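Local coordinates for endonuclease III (Geobacillus stearothermophilus, PDB 1ORN), which is a [4Fe-4S] DNA glycosylase of the HhH-GPD superfamily that works in base excision repair, probably removing damaged pyrimidines, and is caught here covalently bound to DNA, at residues L14-M20 with R183-F187; R31-E35 with F59-P65; G135-I139 with K174-S178. All coordinates share one frame. Numbering follows the deposited sequence.

Contact 1: L14-M20 with R183-F187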
loop_
_atom_site.group_PDB
_atom_site.type_symbol
_atom_site.label_atom_id
_atom_site.label_comp_id
_atom_site.label_asym_id
_atom_site.label_seq_id
_atom_site.Cartn_x
_atom_site.Cartn_y
_atom_site.Cartn_z
ATOM N N LEU C 14 -3.266 -17.358 -5.584
ATOM C CA LEU C 14 -2.277 -16.372 -5.995
ATOM C C LEU C 14 -1.860 -16.577 -7.446
ATOM O O LEU C 14 -1.621 -15.609 -8.167
ATOM C CB LEU C 14 -1.055 -16.449 -5.081
ATOM C CG LEU C 14 -1.359 -16.087 -3.622
ATOM C CD1 LEU C 14 -0.108 -16.269 -2.781
ATOM C CD2 LEU C 14 -1.867 -14.652 -3.546
ATOM N N ASP C 15 -1.779 -17.835 -7.869
ATOM C CA ASP C 15 -1.403 -18.155 -9.244
ATOM C C ASP C 15 -2.459 -17.630 -10.214
ATOM O O ASP C 15 -2.136 -17.181 -11.316
ATOM C CB ASP C 15 -1.247 -19.664 -9.405
ATOM N N GLU C 16 -3.721 -17.680 -9.801
ATOM C CA GLU C 16 -4.819 -17.216 -10.642
ATOM C C GLU C 16 -4.826 -15.691 -10.729
ATOM O O GLU C 16 -5.050 -15.124 -11.801
ATOM C CB GLU C 16 -6.154 -17.709 -10.083
ATOM C CG GLU C 16 -7.320 -17.606 -11.059
ATOM C CD GLU C 16 -7.162 -18.524 -12.267
ATOM O OE1 GLU C 16 -6.994 -19.748 -12.072
ATOM O OE2 GLU C 16 -7.210 -18.021 -13.411
ATOM N N MET C 17 -4.592 -15.027 -9.598
ATOM C CA MET C 17 -4.564 -13.567 -9.574
ATOM C C MET C 17 -3.490 -13.074 -10.533
ATOM O O MET C 17 -3.625 -12.013 -11.139
ATOM C CB MET C 17 -4.251 -13.051 -8.167
ATOM C CG MET C 17 -5.278 -13.416 -7.123
ATOM S SD MET C 17 -4.883 -12.709 -5.498
ATOM C CE MET C 17 -6.091 -13.590 -4.447
ATOM N N ALA C 18 -2.416 -13.848 -10.654
ATOM C CA ALA C 18 -1.315 -13.494 -11.538
ATOM C C ALA C 18 -1.771 -13.557 -12.992
ATOM O O ALA C 18 -1.350 -12.748 -13.816
ATOM C CB ALA C 18 -0.136 -14.439 -11.314
ATOM N N LYS C 19 -2.635 -14.520 -13.300
ATOM C CA LYS C 19 -3.150 -14.682 -14.656
ATOM C C LYS C 19 -4.162 -13.595 -14.994
ATOM O O LYS C 19 -4.297 -13.197 -16.152
ATOM C CB LYS C 19 -3.810 -16.058 -14.821
ATOM C CG LYS C 19 -2.846 -17.229 -14.734
ATOM C CD LYS C 19 -3.557 -18.553 -14.993
ATOM N N MET C 20 -4.869 -13.114 -13.978
ATOM C CA MET C 20 -5.877 -12.082 -14.170
ATOM C C MET C 20 -5.256 -10.690 -14.264
ATOM O O MET C 20 -5.720 -9.842 -15.026
ATOM C CB MET C 20 -6.881 -12.123 -13.019
ATOM C CG MET C 20 -8.120 -11.277 -13.240
ATOM S SD MET C 20 -9.306 -11.394 -11.885
ATOM C CE MET C 20 -9.280 -13.154 -11.576
ATOM N N ARG C 183 -0.284 -7.861 -7.200
ATOM C CA ARG C 183 -1.342 -8.646 -7.824
ATOM C C ARG C 183 -2.561 -8.722 -6.908
ATOM O O ARG C 183 -3.700 -8.662 -7.373
ATOM C CB ARG C 183 -0.837 -10.052 -8.156
ATOM C CG ARG C 183 0.197 -10.086 -9.277
ATOM C CD ARG C 183 0.823 -11.469 -9.397
ATOM N NE ARG C 183 1.828 -11.540 -10.457
ATOM C CZ ARG C 183 2.729 -12.514 -10.567
ATOM N NH1 ARG C 183 2.752 -13.499 -9.681
ATOM N NH2 ARG C 183 3.615 -12.498 -11.554
ATOM N N MET C 184 -2.323 -8.843 -5.602
ATOM C CA MET C 184 -3.422 -8.903 -4.649
ATOM C C MET C 184 -4.158 -7.573 -4.574
ATOM O O MET C 184 -5.385 -7.540 -4.469
ATOM C CB MET C 184 -2.917 -9.301 -3.252
ATOM C CG MET C 184 -2.537 -10.775 -3.131
ATOM S SD MET C 184 -2.187 -11.264 -1.415
ATOM C CE MET C 184 -3.837 -11.212 -0.734
ATOM N N ILE C 185 -3.414 -6.474 -4.635
ATOM C CA ILE C 185 -4.021 -5.152 -4.585
ATOM C C ILE C 185 -4.906 -4.929 -5.807
ATOM O O ILE C 185 -6.006 -4.399 -5.697
ATOM C CB ILE C 185 -2.953 -4.041 -4.518
ATOM C CG1 ILE C 185 -2.307 -4.041 -3.129
ATOM C CG2 ILE C 185 -3.588 -2.683 -4.806
ATOM C CD1 ILE C 185 -1.284 -2.956 -2.930
ATOM N N PHE C 186 -4.420 -5.331 -6.972
ATOM C CA PHE C 186 -5.204 -5.179 -8.189
ATOM C C PHE C 186 -6.448 -6.057 -8.121
ATOM O O PHE C 186 -7.535 -5.635 -8.502
ATOM C CB PHE C 186 -4.366 -5.551 -9.412
ATOM C CG PHE C 186 -3.690 -4.370 -10.066
ATOM C CD1 PHE C 186 -2.870 -3.519 -9.330
ATOM C CD2 PHE C 186 -3.874 -4.113 -11.426
ATOM C CE1 PHE C 186 -2.241 -2.430 -9.936
ATOM C CE2 PHE C 186 -3.251 -3.028 -12.041
ATOM C CZ PHE C 186 -2.434 -2.186 -11.297
ATOM N N PHE C 187 -6.283 -7.278 -7.624
ATOM C CA PHE C 187 -7.405 -8.205 -7.515
ATOM C C PHE C 187 -8.506 -7.573 -6.669
ATOM O O PHE C 187 -9.675 -7.601 -7.033
ATOM C CB PHE C 187 -6.935 -9.520 -6.883
ATOM C CG PHE C 187 -7.988 -10.591 -6.841
ATOM C CD1 PHE C 187 -8.325 -11.301 -7.988
ATOM C CD2 PHE C 187 -8.645 -10.892 -5.650
ATOM C CE1 PHE C 187 -9.303 -12.298 -7.950
ATOM C CE2 PHE C 187 -9.623 -11.883 -5.601
ATOM C CZ PHE C 187 -9.952 -12.588 -6.757
HETATM O O HOH W 1 1.121 -14.579 -7.927
#

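Contact 2: R31-E35 with F59-P65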
loop_
_atom_site.group_PDB
_atom_site.type_symbol
_atom_site.label_atom_id
_atom_site.label_comp_id
_atom_site.label_asym_id
_atom_site.label_seq_id
_atom_site.Cartn_x
_atom_site.Cartn_y
_atom_site.Cartn_z
ATOM N N ARG C 31 9.105 9.906 -9.267
ATOM C CA ARG C 31 10.350 9.869 -10.032
ATOM C C ARG C 31 11.569 9.460 -9.203
ATOM O O ARG C 31 12.625 9.137 -9.754
ATOM C CB ARG C 31 10.591 11.236 -10.679
ATOM C CG ARG C 31 9.589 11.566 -11.774
ATOM C CD ARG C 31 9.586 13.052 -12.103
ATOM N NE ARG C 31 9.079 13.845 -10.985
ATOM C CZ ARG C 31 8.930 15.166 -11.008
ATOM N NH1 ARG C 31 9.250 15.855 -12.098
ATOM N NH2 ARG C 31 8.451 15.800 -9.944
ATOM N N ASN C 32 11.423 9.465 -7.879
ATOM C CA ASN C 32 12.516 9.081 -6.993
ATOM C C ASN C 32 11.949 8.613 -5.643
ATOM O O ASN C 32 10.752 8.765 -5.383
ATOM C CB ASN C 32 13.484 10.258 -6.810
ATOM C CG ASN C 32 12.806 11.486 -6.258
ATOM O OD1 ASN C 32 12.271 11.466 -5.154
ATOM N ND2 ASN C 32 12.825 12.569 -7.027
ATOM N N PRO C 33 12.800 8.031 -4.776
ATOM C CA PRO C 33 12.386 7.526 -3.459
ATOM C C PRO C 33 11.724 8.538 -2.535
ATOM O O PRO C 33 10.822 8.182 -1.783
ATOM C CB PRO C 33 13.686 6.972 -2.875
ATOM C CG PRO C 33 14.437 6.545 -4.117
ATOM C CD PRO C 33 14.222 7.731 -5.010
ATOM N N PHE C 34 12.171 9.789 -2.595
ATOM C CA PHE C 34 11.600 10.837 -1.757
ATOM C C PHE C 34 10.179 11.129 -2.207
ATOM O O PHE C 34 9.276 11.250 -1.386
ATOM C CB PHE C 34 12.441 12.115 -1.830
ATOM C CG PHE C 34 11.903 13.239 -0.990
ATOM C CD1 PHE C 34 11.731 13.073 0.383
ATOM C CD2 PHE C 34 11.558 14.459 -1.565
ATOM C CE1 PHE C 34 11.221 14.107 1.171
ATOM C CE2 PHE C 34 11.046 15.496 -0.789
ATOM C CZ PHE C 34 10.878 15.319 0.586
ATOM N N GLU C 35 9.974 11.244 -3.517
ATOM C CA GLU C 35 8.628 11.484 -4.023
ATOM C C GLU C 35 7.747 10.283 -3.697
ATOM O O GLU C 35 6.566 10.445 -3.397
ATOM C CB GLU C 35 8.634 11.711 -5.539
ATOM C CG GLU C 35 9.078 13.101 -5.950
ATOM C CD GLU C 35 8.966 13.325 -7.448
ATOM O OE1 GLU C 35 9.331 14.424 -7.905
ATOM O OE2 GLU C 35 8.512 12.406 -8.164
ATOM N N PHE C 59 4.724 18.039 -6.416
ATOM C CA PHE C 59 6.111 17.703 -6.696
ATOM C C PHE C 59 6.825 18.712 -7.587
ATOM O O PHE C 59 8.018 18.574 -7.855
ATOM C CB PHE C 59 6.212 16.297 -7.291
ATOM C CG PHE C 59 5.787 15.199 -6.340
ATOM C CD1 PHE C 59 5.668 15.444 -4.969
ATOM C CD2 PHE C 59 5.531 13.914 -6.812
ATOM C CE1 PHE C 59 5.300 14.418 -4.083
ATOM C CE2 PHE C 59 5.164 12.887 -5.942
ATOM C CZ PHE C 59 5.049 13.142 -4.570
ATOM N N GLU C 60 6.098 19.722 -8.049
ATOM C CA GLU C 60 6.712 20.767 -8.861
ATOM C C GLU C 60 7.075 21.905 -7.921
ATOM O O GLU C 60 8.084 22.590 -8.111
ATOM C CB GLU C 60 5.749 21.257 -9.945
ATOM C CG GLU C 60 5.512 20.230 -11.039
ATOM C CD GLU C 60 6.812 19.645 -11.565
ATOM O OE1 GLU C 60 7.644 20.414 -12.092
ATOM O OE2 GLU C 60 7.004 18.416 -11.442
ATOM N N LYS C 61 6.251 22.089 -6.894
ATOM C CA LYS C 61 6.473 23.134 -5.901
ATOM C C LYS C 61 7.522 22.727 -4.867
ATOM O O LYS C 61 8.361 23.537 -4.471
ATOM C CB LYS C 61 5.162 23.465 -5.189
ATOM C CG LYS C 61 5.294 24.529 -4.111
ATOM C CD LYS C 61 3.925 24.986 -3.633
ATOM C CE LYS C 61 4.032 26.075 -2.580
ATOM N NZ LYS C 61 2.681 26.571 -2.186
ATOM N N TYR C 62 7.465 21.469 -4.439
ATOM C CA TYR C 62 8.397 20.938 -3.450
ATOM C C TYR C 62 9.205 19.804 -4.085
ATOM O O TYR C 62 8.633 18.901 -4.695
ATOM C CB TYR C 62 7.624 20.397 -2.243
ATOM C CG TYR C 62 6.657 21.373 -1.605
ATOM C CD1 TYR C 62 7.077 22.263 -0.614
ATOM C CD2 TYR C 62 5.315 21.390 -1.976
ATOM C CE1 TYR C 62 6.183 23.139 -0.005
ATOM C CE2 TYR C 62 4.412 22.266 -1.377
ATOM C CZ TYR C 62 4.852 23.136 -0.390
ATOM O OH TYR C 62 3.955 23.990 0.210
ATOM N N ARG C 63 10.527 19.839 -3.936
ATOM C CA ARG C 63 11.375 18.800 -4.524
ATOM C C ARG C 63 12.310 18.141 -3.522
ATOM O O ARG C 63 12.845 17.057 -3.775
ATOM C CB ARG C 63 12.233 19.380 -5.651
ATOM C CG ARG C 63 11.469 20.072 -6.760
ATOM C CD ARG C 63 12.396 20.334 -7.939
ATOM N NE ARG C 63 11.826 21.272 -8.900
ATOM C CZ ARG C 63 11.753 22.586 -8.711
ATOM N NH1 ARG C 63 11.214 23.361 -9.644
ATOM N NH2 ARG C 63 12.225 23.128 -7.593
ATOM N N THR C 64 12.513 18.798 -2.385
ATOM C CA THR C 64 13.417 18.279 -1.370
ATOM C C THR C 64 12.808 18.488 0.008
ATOM O O THR C 64 11.868 19.269 0.166
ATOM C CB THR C 64 14.757 19.031 -1.411
ATOM O OG1 THR C 64 14.560 20.355 -0.906
ATOM C CG2 THR C 64 15.267 19.131 -2.848
ATOM N N PRO C 65 13.338 17.794 1.025
ATOM C CA PRO C 65 12.786 17.968 2.371
ATOM C C PRO C 65 12.889 19.409 2.889
ATOM O O PRO C 65 12.088 19.837 3.718
ATOM C CB PRO C 65 13.581 16.960 3.207
ATOM C CG PRO C 65 14.851 16.773 2.444
ATOM C CD PRO C 65 14.393 16.766 1.014
HETATM O O HOH W 2 12.000 15.319 -5.767
HETATM O O HOH W 3 9.463 16.417 -5.740
#

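Contact 3: G135-I139 with K174-S178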
loop_
_atom_site.group_PDB
_atom_site.type_symbol
_atom_site.label_atom_id
_atom_site.label_comp_id
_atom_site.label_asym_id
_atom_site.label_seq_id
_atom_site.Cartn_x
_atom_site.Cartn_y
_atom_site.Cartn_z
ATOM N N GLY C 135 13.679 -2.259 -4.028
ATOM C CA GLY C 135 13.610 -3.663 -4.383
ATOM C C GLY C 135 13.714 -4.659 -3.247
ATOM O O GLY C 135 13.991 -5.835 -3.482
ATOM N N VAL C 136 13.497 -4.206 -2.016
ATOM C CA VAL C 136 13.570 -5.103 -0.870
ATOM C C VAL C 136 12.263 -5.873 -0.769
ATOM O O VAL C 136 11.187 -5.277 -0.736
ATOM C CB VAL C 136 13.774 -4.333 0.457
ATOM C CG1 VAL C 136 13.835 -5.318 1.620
ATOM C CG2 VAL C 136 15.056 -3.520 0.404
ATOM N N PRO C 137 12.334 -7.211 -0.724
ATOM C CA PRO C 137 11.093 -7.979 -0.624
ATOM C C PRO C 137 10.302 -7.643 0.638
ATOM O O PRO C 137 10.843 -7.601 1.744
ATOM C CB PRO C 137 11.578 -9.429 -0.653
ATOM C CG PRO C 137 12.966 -9.339 -0.101
ATOM C CD PRO C 137 13.506 -8.099 -0.751
ATOM N N ALA C 138 9.014 -7.381 0.455
ATOM C CA ALA C 138 8.132 -7.061 1.569
ATOM C C ALA C 138 6.706 -7.135 1.068
ATOM O O ALA C 138 6.452 -6.995 -0.130
ATOM C CB ALA C 138 8.428 -5.658 2.097
ATOM N N ILE C 139 5.783 -7.378 1.987
ATOM C CA ILE C 139 4.370 -7.447 1.651
ATOM C C ILE C 139 3.648 -6.386 2.470
ATOM O O ILE C 139 3.519 -6.508 3.688
ATOM C CB ILE C 139 3.776 -8.825 1.989
ATOM C CG1 ILE C 139 4.527 -9.912 1.217
ATOM C CG2 ILE C 139 2.289 -8.847 1.652
ATOM C CD1 ILE C 139 4.053 -11.315 1.524
ATOM N N LYS C 174 10.173 -15.489 -0.896
ATOM C CA LYS C 174 10.627 -14.114 -0.725
ATOM C C LYS C 174 10.828 -13.391 -2.058
ATOM O O LYS C 174 10.545 -12.196 -2.176
ATOM C CB LYS C 174 11.923 -14.119 0.090
ATOM C CG LYS C 174 12.612 -12.775 0.232
ATOM C CD LYS C 174 13.594 -12.780 1.403
ATOM C CE LYS C 174 14.532 -13.983 1.374
ATOM N NZ LYS C 174 15.395 -14.016 0.162
ATOM N N GLU C 175 11.296 -14.121 -3.063
ATOM C CA GLU C 175 11.538 -13.545 -4.381
ATOM C C GLU C 175 10.262 -13.070 -5.070
ATOM O O GLU C 175 10.318 -12.250 -5.990
ATOM C CB GLU C 175 12.241 -14.566 -5.282
ATOM C CG GLU C 175 13.563 -15.095 -4.737
ATOM C CD GLU C 175 13.397 -15.911 -3.466
ATOM O OE1 GLU C 175 12.578 -16.858 -3.463
ATOM O OE2 GLU C 175 14.089 -15.610 -2.469
ATOM N N GLU C 176 9.116 -13.579 -4.627
ATOM C CA GLU C 176 7.839 -13.211 -5.232
ATOM C C GLU C 176 6.956 -12.324 -4.358
ATOM O O GLU C 176 5.824 -12.025 -4.730
ATOM C CB GLU C 176 7.041 -14.466 -5.585
ATOM C CG GLU C 176 7.802 -15.519 -6.367
ATOM C CD GLU C 176 6.942 -16.739 -6.649
ATOM O OE1 GLU C 176 7.483 -17.758 -7.133
ATOM O OE2 GLU C 176 5.720 -16.675 -6.388
ATOM N N TRP C 177 7.456 -11.913 -3.197
ATOM C CA TRP C 177 6.665 -11.078 -2.296
ATOM C C TRP C 177 6.141 -9.792 -2.907
ATOM O O TRP C 177 4.948 -9.514 -2.844
ATOM C CB TRP C 177 7.471 -10.720 -1.054
ATOM C CG TRP C 177 7.645 -11.848 -0.105
ATOM C CD1 TRP C 177 7.160 -13.116 -0.237
ATOM C CD2 TRP C 177 8.365 -11.815 1.129
ATOM N NE1 TRP C 177 7.535 -13.879 0.841
ATOM C CE2 TRP C 177 8.276 -13.105 1.696
ATOM C CE3 TRP C 177 9.078 -10.820 1.814
ATOM C CZ2 TRP C 177 8.876 -13.430 2.915
ATOM C CZ3 TRP C 177 9.677 -11.144 3.029
ATOM C CH2 TRP C 177 9.570 -12.440 3.564
ATOM N N SER C 178 7.036 -9.003 -3.488
ATOM C CA SER C 178 6.639 -7.729 -4.074
ATOM C C SER C 178 5.579 -7.808 -5.170
ATOM O O SER C 178 4.592 -7.075 -5.129
ATOM C CB SER C 178 7.874 -6.988 -4.587
ATOM O OG SER C 178 8.758 -6.708 -3.513
#

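Contact 1: L14-M20 with R183-F187
Two methionines of one helix meet a single aromatic ring of another. Met17 CG lies over a face of Phe187, 4.1 Å from the ring centroid and 25° off the normal, a CH-pi contact; Met17 SD, 4.4 Å from the centroid and 28° off the normal, approaches obliquely. Met20 CE comes in near the ring plane instead, 3.7 Å from Phe187 CE1, with Met20 SD 5.1 Å from the Phe187 centroid, 73° off the normal. Both sulfurs thus make Met-aromatic contacts. The helical segments 14-20 and 183-187 cross at 71°, their axes 9.2 Å apart at closest approach, which leaves room for long side chains. The crossing lies within the iron-sulfur cluster domain, where, as in other endonuclease III enzymes, the N-terminal helix packs with helices near the C-terminus; Phe187 also touches the [4Fe-4S] cluster. Further along, Met184 CG packs 3.9 Å from Met17 SD and 4.0 Å from Leu14 CD2. The backbones come nearest at Ala18 and Arg183, with CA atoms 6.1 Å apart. The small Ala18 lets the guanidinium lie alongside, Ala18 CB sitting over one face, 3.4 Å from Arg183 NH1. A water accepts from Arg183 NH1 at 2.6 Å and donates to Leu14 O at 2.9 Å.

Contact 2: R31-E35 with F59-P65
This is a mixed polar and aromatic contact between two helix boundaries in the HhH-GPD fold: the start of helix 33-43 meets the end of helix 48-61 and the turn leading into helix 65-69. Asn32 is the N-cap of helix 33-43, its OD1 accepting from Glu35 N at 2.8 Å; Thr64 holds the equivalent position before helix 65-69. Two rings fill the apolar side. Phe34 points across to the start of helix 65-69, where Pro65 CD lies 4.1 Å from the Phe34 ring centroid, 21° off the normal, a CH-pi contact; Cys97 and Leu100 of helix 86-103 also touch Phe34. In return, Phe59 receives the aliphatic part of Glu35, with Glu35 CG 3.9 Å from the Phe59 centroid and 15° off the normal. Water links the backbone of the turn to Asn32: one molecule accepts from Asn32 ND2 at 3.1 Å and donates to Arg63 O at 2.8 Å. Arg31, Glu35 and Glu60 form a salt-bridge network that runs from buried Glu35 to exposed Glu60. Arg31 NE donates to Glu35 OE2 at 3.2 Å, and Arg31 NH2 lies 2.6 Å from Glu35 OE1. The same NH2 reaches across the contact by a weak, salt-bridged hydrogen bond, Arg31 NH2 to Glu60 OE2 at 3.3 Å.

Contact 3: G135-I139 with K174-S178
Apolar packing dominates this contact, in which the extended loop between helices 123-134 and 143-152 of the HhH-GPD fold runs past residues 174-178, the turn leading into helix 177-191 and its first residues. Among the apolar side-chain contacts, Pro137 points toward the helix start and fits between Lys174 and Trp177: its CG is 3.5 Å from Lys174 CG, and its CB is 3.8 Å from Trp177 CE3. Pro137 CA and Ser178 CA, 5.6 Å apart, mark the closest backbone approach. Ile139 CG1 meets Trp177 CB at 3.8 Å. The aromatic contacts use two aspects of the indole. The Pro137-Ala138 peptide lies at its edge, with Pro137 C 3.6 Å and Ala138 N 3.7 Å from Trp177 CE3, while Ile139 covers a face; Leu168 and Met169 of helix 161-171 also touch Ile139. The polar ends of Trp177 and Ser178 bond outside the two segments: Trp177 NE1 to Ile172 O, and Ser178 OG to Ser131 OG on helix 123-134. Ala138 O is buried without a partner in the model, 4.0 Å from Ser178 N. The CH-pi contact over the indole face places Ile139 CD1 4.1 Å from the centroid of the Trp177 five-membered ring, 17° off its normal.

Contacts 1 and 3 share helix 177-191: contact 3 lies at its N-terminal start, including residues just before it, and contact 1 lies further along it, with centres 15 Å apart and nearest atoms about 5 Å apart. Contact 2 sits across the centre of the chain from contact 1, their centres 31 Å apart, and its centre is 25 Å from that of contact 3. The pair 14-20 with 183-187 closes a chain loop that encloses both others, which follow each other in series. Contact 1 alone reaches the cluster pocket, the Phe187 side chain being about 4 Å from the [4Fe-4S] cluster. None touches DNA: nearest atoms are about 8, 14 and 10 Å away for contacts 1, 2 and 3.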